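Local coordinates for nuclease NucT (PDB 6EHI), which is a nuclease of the PLD-like family, built on a mixed beta sheet flanked by helices, with two copies of the chain in its assembly, at residues 111-122 with 134-145; 36-46 with 122-130. The protein carries 1 engineered substitution. All coordinates share one frame; numbering follows the deposited sequence.

Interaction 1. Residues 111-122 with 134-145; sequences IIDDKIVFLGSA and EVLLKTDDTETI. With ACT (acetate ion), chain M.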
loop_
_atom_site.group_PDB
_atom_site.type_symbol
_atom_site.label_atom_id
_atom_site.label_comp_id
_atom_site.label_asym_id
_atom_site.label_seq_id
_atom_site.Cartn_x
_atom_site.Cartn_y
_atom_site.Cartn_z
ATOM N N ILE A 111 2.671 10.362 8.578
ATOM C CA ILE A 111 2.285 10.516 9.997
ATOM C C ILE A 111 2.180 12.015 10.304
ATOM O O ILE A 111 3.169 12.732 10.222
ATOM C CB ILE A 111 3.296 9.901 10.909
ATOM C CG1 ILE A 111 3.681 8.435 10.501
ATOM C CG2 ILE A 111 2.752 9.893 12.342
ATOM C CD1 ILE A 111 4.898 7.905 11.164
ATOM N N ILE A 112 1.038 12.447 10.781
ATOM C CA ILE A 112 0.783 13.855 10.977
ATOM C C ILE A 112 0.694 14.108 12.493
ATOM O O ILE A 112 -0.180 13.530 13.159
ATOM C CB ILE A 112 -0.552 14.308 10.327
ATOM C CG1 ILE A 112 -0.667 13.927 8.845
ATOM C CG2 ILE A 112 -0.724 15.817 10.457
ATOM C CD1 ILE A 112 0.545 14.273 8.005
ATOM N N ASP A 113 1.552 14.995 13.013
ATOM C CA ASP A 113 1.571 15.304 14.451
ATOM C C ASP A 113 1.581 13.927 15.235
ATOM O O ASP A 113 2.320 12.972 14.917
ATOM C CB ASP A 113 0.389 16.199 14.798
ATOM C CG ASP A 113 0.342 17.577 13.999
ATOM O OD1 ASP A 113 1.384 18.048 13.432
ATOM O OD2 ASP A 113 -0.718 18.258 13.994
ATOM N N ASP A 114 0.770 13.801 16.273
ATOM C CA ASP A 114 0.621 12.416 16.889
ATOM C C ASP A 114 -0.791 11.968 16.627
ATOM O O ASP A 114 -1.400 11.220 17.405
ATOM C CB ASP A 114 0.952 12.467 18.390
ATOM C CG ASP A 114 0.233 13.652 19.141
ATOM O OD1 ASP A 114 -0.268 14.611 18.480
ATOM O OD2 ASP A 114 0.185 13.615 20.404
ATOM N N LYS A 115 -1.386 12.497 15.565
ATOM C CA LYS A 115 -2.806 12.402 15.436
ATOM C C LYS A 115 -3.295 11.602 14.300
ATOM O O LYS A 115 -4.422 11.106 14.382
ATOM C CB LYS A 115 -3.410 13.792 15.353
ATOM C CG LYS A 115 -2.995 14.715 16.497
ATOM C CD LYS A 115 -3.238 14.131 17.903
ATOM C CE LYS A 115 -3.145 15.209 18.997
ATOM N NZ LYS A 115 -4.451 15.901 19.185
ATOM N N ILE A 116 -2.560 11.524 13.190
ATOM C CA ILE A 116 -3.125 10.834 12.023
ATOM C C ILE A 116 -2.027 10.021 11.340
ATOM O O ILE A 116 -0.888 10.415 11.330
ATOM C CB ILE A 116 -3.660 11.795 10.887
ATOM C CG1 ILE A 116 -4.609 12.869 11.431
ATOM C CG2 ILE A 116 -4.334 11.007 9.782
ATOM C CD1 ILE A 116 -4.734 14.049 10.416
ATOM N N VAL A 117 -2.378 8.809 10.895
ATOM C CA VAL A 117 -1.521 8.100 9.943
ATOM C C VAL A 117 -2.324 7.729 8.707
ATOM O O VAL A 117 -3.497 7.360 8.769
ATOM C CB VAL A 117 -0.773 6.938 10.535
ATOM C CG1 VAL A 117 -1.722 5.918 11.107
ATOM C CG2 VAL A 117 0.132 6.353 9.448
ATOM N N PHE A 118 -1.687 7.981 7.542
ATOM C CA PHE A 118 -2.183 7.616 6.202
ATOM C C PHE A 118 -1.340 6.537 5.676
ATOM O O PHE A 118 -0.094 6.566 5.715
ATOM C CB PHE A 118 -2.092 8.803 5.192
ATOM C CG PHE A 118 -2.959 9.980 5.546
ATOM C CD1 PHE A 118 -2.522 11.015 6.367
ATOM C CD2 PHE A 118 -4.208 10.126 4.951
ATOM C CE1 PHE A 118 -3.318 12.088 6.594
ATOM C CE2 PHE A 118 -5.044 11.208 5.226
ATOM C CZ PHE A 118 -4.599 12.177 6.051
ATOM N N LEU A 119 -1.974 5.440 5.320
ATOM C CA LEU A 119 -1.241 4.369 4.673
ATOM C C LEU A 119 -2.058 3.666 3.600
ATOM O O LEU A 119 -3.179 3.980 3.419
ATOM C CB LEU A 119 -0.681 3.362 5.718
ATOM C CG LEU A 119 -1.684 2.592 6.577
ATOM C CD1 LEU A 119 -2.331 1.415 5.847
ATOM C CD2 LEU A 119 -1.032 2.034 7.783
ATOM N N GLY A 120 -1.500 2.719 2.854
ATOM C CA GLY A 120 -2.250 2.146 1.733
ATOM C C GLY A 120 -1.331 1.886 0.540
ATOM O O GLY A 120 -0.109 1.684 0.706
ATOM N N SER A 121 -1.916 1.795 -0.631
ATOM C CA SER A 121 -1.212 1.328 -1.828
ATOM C C SER A 121 -0.732 2.427 -2.707
ATOM O O SER A 121 0.036 2.138 -3.615
ATOM C CB SER A 121 -2.159 0.423 -2.657
ATOM O OG SER A 121 -3.355 1.092 -3.094
ATOM N N ALA A 122 -1.196 3.644 -2.479
ATOM C CA ALA A 122 -1.051 4.667 -3.514
ATOM C C ALA A 122 0.323 5.393 -3.377
ATOM O O ALA A 122 0.528 6.074 -2.424
ATOM C CB ALA A 122 -2.127 5.705 -3.377
ATOM N N GLU A 134 -6.641 1.828 -6.156
ATOM C CA GLU A 134 -5.744 1.938 -5.007
ATOM C C GLU A 134 -6.607 1.863 -3.810
ATOM O O GLU A 134 -7.847 2.058 -3.886
ATOM C CB GLU A 134 -5.046 3.335 -4.957
ATOM C CG GLU A 134 -4.260 3.670 -6.186
ATOM C CD GLU A 134 -2.837 3.137 -6.221
ATOM O OE1 GLU A 134 -2.405 2.290 -5.402
ATOM O OE2 GLU A 134 -2.150 3.478 -7.205
ATOM N N VAL A 135 -5.982 1.758 -2.674
ATOM C CA VAL A 135 -6.634 2.069 -1.423
ATOM C C VAL A 135 -5.806 3.049 -0.622
ATOM O O VAL A 135 -4.534 2.935 -0.527
ATOM C CB VAL A 135 -7.043 0.858 -0.589
ATOM C CG1 VAL A 135 -8.117 0.038 -1.283
ATOM C CG2 VAL A 135 -5.855 -0.007 -0.221
ATOM N N LEU A 136 -6.503 3.909 0.119
ATOM C CA LEU A 136 -5.838 4.880 1.025
ATOM C C LEU A 136 -6.597 4.826 2.341
ATOM O O LEU A 136 -7.866 5.007 2.337
ATOM C CB LEU A 136 -5.853 6.271 0.430
ATOM C CG LEU A 136 -4.937 7.279 1.098
ATOM C CD1 LEU A 136 -4.473 8.286 0.058
ATOM C CD2 LEU A 136 -5.678 8.000 2.169
ATOM N N LEU A 137 -5.919 4.530 3.427
ATOM C CA LEU A 137 -6.528 4.475 4.767
ATOM C C LEU A 137 -5.984 5.550 5.666
ATOM O O LEU A 137 -4.769 5.707 5.795
ATOM C CB LEU A 137 -6.315 3.135 5.412
ATOM C CG LEU A 137 -7.095 3.065 6.763
ATOM C CD1 LEU A 137 -8.311 2.231 6.496
ATOM C CD2 LEU A 137 -6.323 2.531 7.899
ATOM N N LYS A 138 -6.875 6.335 6.226
ATOM C CA LYS A 138 -6.585 7.301 7.296
ATOM C C LYS A 138 -7.055 6.754 8.615
ATOM O O LYS A 138 -8.180 6.201 8.689
ATOM C CB LYS A 138 -7.331 8.582 7.031
ATOM C CG LYS A 138 -7.103 9.706 8.012
ATOM C CD LYS A 138 -7.924 10.940 7.574
ATOM C CE LYS A 138 -7.967 11.992 8.663
ATOM N NZ LYS A 138 -9.005 12.982 8.269
ATOM N N THR A 139 -6.181 6.792 9.590
ATOM C CA THR A 139 -6.572 6.437 10.954
ATOM C C THR A 139 -6.032 7.363 11.979
ATOM O O THR A 139 -4.938 7.925 11.835
ATOM C CB THR A 139 -6.279 4.974 11.295
ATOM O OG1 THR A 139 -6.827 4.617 12.590
ATOM C CG2 THR A 139 -4.826 4.704 11.352
ATOM N N ASP A 140 -6.803 7.526 13.069
ATOM C CA ASP A 140 -6.327 8.216 14.285
ATOM C C ASP A 140 -6.070 7.252 15.452
ATOM O O ASP A 140 -5.985 7.655 16.617
ATOM C CB ASP A 140 -7.307 9.328 14.700
ATOM C CG ASP A 140 -8.635 8.804 15.137
ATOM O OD1 ASP A 140 -8.879 7.584 15.076
ATOM O OD2 ASP A 140 -9.485 9.616 15.584
ATOM N N ASP A 141 -5.960 5.957 15.174
ATOM C CA ASP A 141 -5.720 4.985 16.181
ATOM C C ASP A 141 -4.358 5.181 16.799
ATOM O O ASP A 141 -3.310 5.041 16.126
ATOM C CB ASP A 141 -5.797 3.597 15.560
ATOM C CG ASP A 141 -5.552 2.494 16.546
ATOM O OD1 ASP A 141 -6.076 2.515 17.664
ATOM O OD2 ASP A 141 -4.848 1.559 16.199
ATOM N N THR A 142 -4.336 5.400 18.126
ATOM C CA THR A 142 -3.114 5.927 18.711
ATOM C C THR A 142 -2.046 4.802 18.796
ATOM O O THR A 142 -0.900 5.092 18.641
ATOM C CB THR A 142 -3.391 6.583 20.108
ATOM O OG1 THR A 142 -3.887 5.598 21.004
ATOM C CG2 THR A 142 -4.417 7.674 20.010
ATOM N N GLU A 143 -2.438 3.537 18.988
ATOM C CA GLU A 143 -1.487 2.449 18.978
ATOM C C GLU A 143 -0.810 2.350 17.633
ATOM O O GLU A 143 0.435 2.188 17.575
ATOM C CB GLU A 143 -2.105 1.077 19.398
ATOM C CG GLU A 143 -1.023 0.045 19.671
ATOM C CD GLU A 143 -1.536 -1.300 20.128
ATOM O OE1 GLU A 143 -2.781 -1.418 20.275
ATOM O OE2 GLU A 143 -0.681 -2.232 20.271
ATOM N N THR A 144 -1.599 2.444 16.550
ATOM C CA THR A 144 -0.999 2.439 15.166
ATOM C C THR A 144 -0.073 3.636 14.955
ATOM O O THR A 144 1.022 3.467 14.403
ATOM C CB THR A 144 -2.131 2.509 14.179
ATOM O OG1 THR A 144 -2.979 1.421 14.391
ATOM C CG2 THR A 144 -1.698 2.429 12.697
ATOM N N ILE A 145 -0.510 4.820 15.362
ATOM C CA ILE A 145 0.316 6.023 15.233
ATOM C C ILE A 145 1.618 5.867 15.996
ATOM O O ILE A 145 2.693 6.141 15.453
ATOM C CB ILE A 145 -0.417 7.352 15.597
ATOM C CG1 ILE A 145 -1.547 7.621 14.614
ATOM C CG2 ILE A 145 0.568 8.539 15.627
ATOM C CD1 ILE A 145 -2.682 8.576 15.026
HETATM C C ACT M . -1.075 6.199 0.620
HETATM O O ACT M . -1.567 5.074 0.218
HETATM O OXT ACT M . -0.420 6.917 -0.153
HETATM C CH3 ACT M . -1.284 6.737 2.003
HETATM O O HOH W 1 -4.909 10.036 17.366
#

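Interaction 2. Residues 36-46 with 122-130; sequences IAIYSFTHRDI and ANWSKNAFE. With GOL (glycerol), chain N; ACT (acetate ion), chain M.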
loop_
_atom_site.group_PDB
_atom_site.type_symbol
_atom_site.label_atom_id
_atom_site.label_comp_id
_atom_site.label_asym_id
_atom_site.label_seq_id
_atom_site.Cartn_x
_atom_site.Cartn_y
_atom_site.Cartn_z
ATOM N N ILE A 36 7.085 11.361 6.586
ATOM C CA ILE A 36 6.610 10.669 5.376
ATOM C C ILE A 36 7.635 9.665 4.951
ATOM O O ILE A 36 8.856 9.938 4.983
ATOM C CB ILE A 36 6.417 11.651 4.208
ATOM C CG1 ILE A 36 5.309 12.636 4.524
ATOM C CG2 ILE A 36 6.198 10.967 2.842
ATOM C CD1 ILE A 36 5.351 14.007 3.802
ATOM N N ALA A 37 7.189 8.454 4.603
ATOM C CA ALA A 37 8.021 7.491 3.867
ATOM C C ALA A 37 7.304 7.145 2.602
ATOM O O ALA A 37 6.150 6.742 2.698
ATOM C CB ALA A 37 8.239 6.286 4.705
ATOM N N ILE A 38 7.908 7.405 1.442
ATOM C CA ILE A 38 7.234 7.242 0.160
ATOM C C ILE A 38 8.118 6.641 -0.858
ATOM O O ILE A 38 9.215 7.106 -1.067
ATOM C CB ILE A 38 6.675 8.607 -0.277
ATOM C CG1 ILE A 38 5.755 8.505 -1.506
ATOM C CG2 ILE A 38 7.748 9.687 -0.355
ATOM C CD1 ILE A 38 4.503 7.709 -1.256
ATOM N N TYR A 39 7.600 5.623 -1.575
ATOM C CA TYR A 39 8.294 4.966 -2.659
ATOM C C TYR A 39 8.490 5.912 -3.832
ATOM O O TYR A 39 9.645 6.220 -4.212
ATOM C CB TYR A 39 7.538 3.661 -3.125
ATOM C CG TYR A 39 8.188 3.053 -4.309
ATOM C CD1 TYR A 39 9.346 2.268 -4.159
ATOM C CD2 TYR A 39 7.716 3.326 -5.618
ATOM C CE1 TYR A 39 9.988 1.747 -5.250
ATOM C CE2 TYR A 39 8.386 2.829 -6.711
ATOM C CZ TYR A 39 9.561 2.061 -6.488
ATOM O OH TYR A 39 10.253 1.468 -7.539
ATOM N N SER A 40 7.371 6.395 -4.440
ATOM C CA SER A 40 7.442 7.327 -5.557
ATOM C C SER A 40 6.571 8.533 -5.220
ATOM O O SER A 40 5.443 8.362 -4.774
ATOM C CB SER A 40 6.958 6.667 -6.869
ATOM O OG SER A 40 6.619 7.620 -7.867
ATOM N N PHE A 41 7.091 9.741 -5.464
ATOM C CA PHE A 41 6.432 10.946 -5.090
ATOM C C PHE A 41 6.763 11.984 -6.184
ATOM O O PHE A 41 7.805 12.621 -6.189
ATOM C CB PHE A 41 6.884 11.367 -3.696
ATOM C CG PHE A 41 6.336 12.646 -3.181
ATOM C CD1 PHE A 41 5.324 13.386 -3.846
ATOM C CD2 PHE A 41 6.907 13.210 -2.061
ATOM C CE1 PHE A 41 4.864 14.596 -3.355
ATOM C CE2 PHE A 41 6.489 14.445 -1.543
ATOM C CZ PHE A 41 5.393 15.121 -2.150
ATOM N N THR A 42 5.827 12.123 -7.099
ATOM C CA THR A 42 5.953 13.003 -8.246
ATOM C C THR A 42 4.841 14.065 -8.311
ATOM O O THR A 42 4.937 14.992 -9.080
ATOM C CB THR A 42 5.975 12.189 -9.554
ATOM O OG1 THR A 42 4.713 11.514 -9.661
ATOM C CG2 THR A 42 7.154 11.175 -9.646
ATOM N N HIS A 43 3.811 13.934 -7.499
ATOM C CA HIS A 43 2.634 14.771 -7.506
ATOM C C HIS A 43 2.953 16.141 -6.953
ATOM O O HIS A 43 3.043 16.362 -5.703
ATOM C CB HIS A 43 1.543 14.063 -6.682
ATOM C CG HIS A 43 0.184 14.579 -6.973
ATOM N ND1 HIS A 43 -0.114 15.922 -7.035
ATOM C CD2 HIS A 43 -0.940 13.927 -7.331
ATOM C CE1 HIS A 43 -1.404 16.062 -7.344
ATOM N NE2 HIS A 43 -1.933 14.867 -7.486
ATOM N N ARG A 44 3.039 17.113 -7.864
ATOM C CA ARG A 44 3.416 18.488 -7.497
ATOM C C ARG A 44 2.479 19.242 -6.553
ATOM O O ARG A 44 2.923 20.139 -5.819
ATOM C CB ARG A 44 3.689 19.320 -8.785
ATOM C CG ARG A 44 5.018 18.901 -9.427
ATOM C CD ARG A 44 5.367 19.596 -10.748
ATOM N NE ARG A 44 5.897 20.965 -10.575
ATOM C CZ ARG A 44 5.281 22.131 -10.893
ATOM N NH1 ARG A 44 4.022 22.219 -11.393
ATOM N NH2 ARG A 44 5.942 23.271 -10.665
ATOM N N ASP A 45 1.196 18.935 -6.595
ATOM C CA ASP A 45 0.282 19.575 -5.665
ATOM C C ASP A 45 0.520 19.097 -4.251
ATOM O O ASP A 45 0.464 19.913 -3.322
ATOM C CB ASP A 45 -1.205 19.441 -6.036
ATOM C CG ASP A 45 -1.562 20.111 -7.413
ATOM O OD1 ASP A 45 -0.867 21.055 -7.845
ATOM O OD2 ASP A 45 -2.525 19.654 -8.032
ATOM N N ILE A 46 0.854 17.813 -4.064
ATOM C CA ILE A 46 1.143 17.365 -2.704
ATOM C C ILE A 46 2.465 18.012 -2.206
ATOM O O ILE A 46 2.568 18.288 -1.026
ATOM C CB ILE A 46 1.275 15.818 -2.635
ATOM C CG1 ILE A 46 -0.049 15.142 -3.044
ATOM C CG2 ILE A 46 1.553 15.374 -1.212
ATOM C CD1 ILE A 46 -0.021 13.661 -3.274
ATOM N N ALA A 122 -1.196 3.644 -2.479
ATOM C CA ALA A 122 -1.051 4.667 -3.514
ATOM C C ALA A 122 0.323 5.393 -3.377
ATOM O O ALA A 122 0.528 6.074 -2.424
ATOM C CB ALA A 122 -2.127 5.705 -3.377
ATOM N N ASN A 123 1.094 5.345 -4.466
ATOM C CA ASN A 123 2.217 6.236 -4.624
ATOM C C ASN A 123 1.699 7.640 -4.825
ATOM O O ASN A 123 0.485 7.850 -5.156
ATOM C CB ASN A 123 3.104 5.780 -5.758
ATOM C CG ASN A 123 3.850 4.460 -5.409
ATOM O OD1 ASN A 123 4.412 4.345 -4.290
ATOM N ND2 ASN A 123 3.923 3.503 -6.353
ATOM N N TRP A 124 2.531 8.619 -4.537
ATOM C CA TRP A 124 2.119 10.045 -4.541
ATOM C C TRP A 124 2.421 10.604 -5.915
ATOM O O TRP A 124 3.349 11.350 -6.126
ATOM C CB TRP A 124 2.753 10.841 -3.403
ATOM C CG TRP A 124 2.262 10.465 -2.029
ATOM C CD1 TRP A 124 1.490 9.407 -1.729
ATOM C CD2 TRP A 124 2.611 11.061 -0.812
ATOM N NE1 TRP A 124 1.224 9.417 -0.396
ATOM C CE2 TRP A 124 1.925 10.418 0.179
ATOM C CE3 TRP A 124 3.427 12.186 -0.468
ATOM C CZ2 TRP A 124 2.033 10.762 1.526
ATOM C CZ3 TRP A 124 3.447 12.595 0.796
ATOM C CH2 TRP A 124 2.793 11.871 1.808
ATOM N N SER A 125 1.536 10.210 -6.831
ATOM C CA SER A 125 1.627 10.530 -8.281
ATOM C C SER A 125 0.242 10.890 -8.797
ATOM O O SER A 125 -0.758 10.430 -8.223
ATOM C CB SER A 125 2.148 9.297 -8.988
ATOM O OG SER A 125 1.229 8.221 -9.002
ATOM N N LYS A 126 0.178 11.690 -9.864
ATOM C CA LYS A 126 -1.087 11.881 -10.528
ATOM C C LYS A 126 -1.634 10.502 -10.948
ATOM O O LYS A 126 -2.854 10.286 -10.813
ATOM C CB LYS A 126 -0.932 12.874 -11.674
ATOM C CG LYS A 126 -0.701 14.286 -11.128
ATOM C CD LYS A 126 -0.436 15.327 -12.226
ATOM C CE LYS A 126 -1.688 15.758 -12.950
ATOM N NZ LYS A 126 -1.323 15.908 -14.383
ATOM N N ASN A 127 -0.786 9.567 -11.395
ATOM C CA ASN A 127 -1.200 8.238 -11.876
ATOM C C ASN A 127 -2.034 7.544 -10.869
ATOM O O ASN A 127 -3.108 7.041 -11.172
ATOM C CB ASN A 127 -0.047 7.353 -12.288
ATOM C CG ASN A 127 0.389 7.609 -13.687
ATOM O OD1 ASN A 127 -0.412 8.035 -14.510
ATOM N ND2 ASN A 127 1.617 7.421 -13.955
ATOM N N ALA A 128 -1.571 7.571 -9.631
ATOM C CA ALA A 128 -2.300 6.928 -8.528
ATOM C C ALA A 128 -3.661 7.613 -8.167
ATOM O O ALA A 128 -4.650 6.974 -7.886
ATOM C CB ALA A 128 -1.336 6.891 -7.350
ATOM N N PHE A 129 -3.725 8.937 -8.193
ATOM C CA PHE A 129 -4.842 9.687 -7.811
ATOM C C PHE A 129 -5.822 9.968 -8.980
ATOM O O PHE A 129 -6.857 10.604 -8.793
ATOM C CB PHE A 129 -4.374 10.923 -7.090
ATOM C CG PHE A 129 -3.948 10.665 -5.702
ATOM C CD1 PHE A 129 -4.886 10.490 -4.764
ATOM C CD2 PHE A 129 -2.589 10.530 -5.341
ATOM C CE1 PHE A 129 -4.577 10.242 -3.495
ATOM C CE2 PHE A 129 -2.253 10.283 -4.043
ATOM C CZ PHE A 129 -3.228 10.141 -3.111
ATOM N N GLU A 130 -5.469 9.518 -10.179
ATOM C CA GLU A 130 -6.343 9.778 -11.354
ATOM C C GLU A 130 -6.731 8.527 -12.074
ATOM O O GLU A 130 -7.848 8.489 -12.538
ATOM C CB GLU A 130 -5.630 10.739 -12.333
ATOM C CG GLU A 130 -5.413 12.106 -11.707
ATOM C CD GLU A 130 -4.647 13.115 -12.552
ATOM O OE1 GLU A 130 -4.433 12.861 -13.758
ATOM O OE2 GLU A 130 -4.288 14.183 -11.975
HETATM C C1 GOL N . 2.147 3.847 -10.606
HETATM O O1 GOL N . 1.254 3.900 -11.651
HETATM C C2 GOL N . 2.558 5.232 -10.259
HETATM O O2 GOL N . 1.883 5.561 -9.040
HETATM C C3 GOL N . 4.077 5.285 -10.126
HETATM O O3 GOL N . 4.513 6.406 -9.339
HETATM C C ACT M . -1.075 6.199 0.620
HETATM O O ACT M . -1.567 5.074 0.218
HETATM O OXT ACT M . -0.420 6.917 -0.153
HETATM C CH3 ACT M . -1.284 6.737 2.003
HETATM O O HOH W 2 2.609 12.880 -10.805
HETATM O O HOH W 3 -4.475 14.438 -9.003
#

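Interaction 1. Residues 111-122 with 134-145
S121 OG accepts from V135 N at 2.7 Å and gives its own hydrogen to E134 OE1 at 2.8 Å. With chi1 at 60°, OG lies between the backbone N and carbonyl carbon of S121, while S121 N bonds to V135 O. OE1 is met on its anti lone pair and also accepts from N106 of the second subunit. This is the end of an antiparallel strand pair, 116-120 with 134-139, in the mixed sheet of the PLD-like fold. V117 and T139 exchange two backbone bonds, as do L119 and L137. At G120 the strands run close, with G120 CA 3.3 Å from V135 O.

F118, K138 and L136 share one face of the sheet. Helix 16-28 packs on F118 and K138. The K138 chain is extended, its CG anti to the backbone N (chi1 -178°), and runs beside the F118 ring. K138 CG makes an off-centre CH-pi contact, 4.2 Å from the F118 ring centroid, while L136 CD2 meets the ring edge. An acetate methyl packs on L136, and A122 N donates to an acetate oxygen.

The other face carries V117, L119, L137 and T139. L119 and L137 each pack on their own counterpart in the second subunit. T139 OG1 accepts from D141 N in an ST turn and also bonds N7 OD1 of the same chain. Helix 142-158 begins here, and I145 CG1 rests 3.9 Å from V117 CG1. V117 and T139 lie side by side, and V117 CG1 and T139 CG2 are pressed to 3.3 Å, tighter than usual for two carbons.

Interaction 2. Residues 36-46 with 122-130
W124 O is gripped by two backbone N-H groups, T42 N at 2.8 Å and H43 N at 3.0 Å. They reach it from opposite faces of its carbonyl plane. W124 N in turn donates to S40 O at 2.9 Å. These bonds bridge the backbones of 40-43 and 123-125, two loop segments that each lead into a helix.

The W124 indole packs against I36 and I38 of strand 33-38. I38 CD1 sits over the face of its five-membered ring, 3.6 Å from the centroid. I36 packs at the CZ3 and CH2 end, and I46 CG2 comes up to CE3. F41 makes a T-shaped pair with W124: the indole edge points at the F41 face, with planes at 80° and CE3 over the ring centre. F41 CG is anti to the backbone N (chi1 177°), which turns the face of this ring to the indole edge. W124 NE1 donates to acetate OXT at 3.0 Å.

The H43 ring is held flat between I46 CG1 on one face and K126 CG on the other. Its NE2 is joined to E130 OE2 through a water. S125 OG caps helix 126-130 by accepting from A128 N at 2.9 Å. S125 OG and S40 OG both hydrogen-bond a glycerol, which N132 also holds. N123 OD1 lies 3.4 Å from Y39 CB and is bonded to K108.

The contact joins the end of strand 33-38 and its following loop to the loop between strand 116-120 and helix 126-130. Helix 16-28 lies against it, with L20 on H43, I46 and F129, and L23 on W124.

Overall arrangement
Interaction 1 is the more buried of the two. It is strand pairing, held by regular backbone bonds and packed on both faces. Interaction 2 is partly buried and lies where loops leave the strands; there W124 contributes both the doubly bonded carbonyl and the packed indole. Both have a helix cap and bridging water. Both reach the second subunit, interaction 1 through leucines and E134, interaction 2 through N127. The two share A122, and the chain passes from strand 116-120 through helix 126-130 to strand 134-139. They also touch directly, E134 on A128 and L136 on F129. The acetate meets both. Strands 108-112 and 33-38 are sheet neighbours, which puts both contacts on one framework, with helix 16-28 against each.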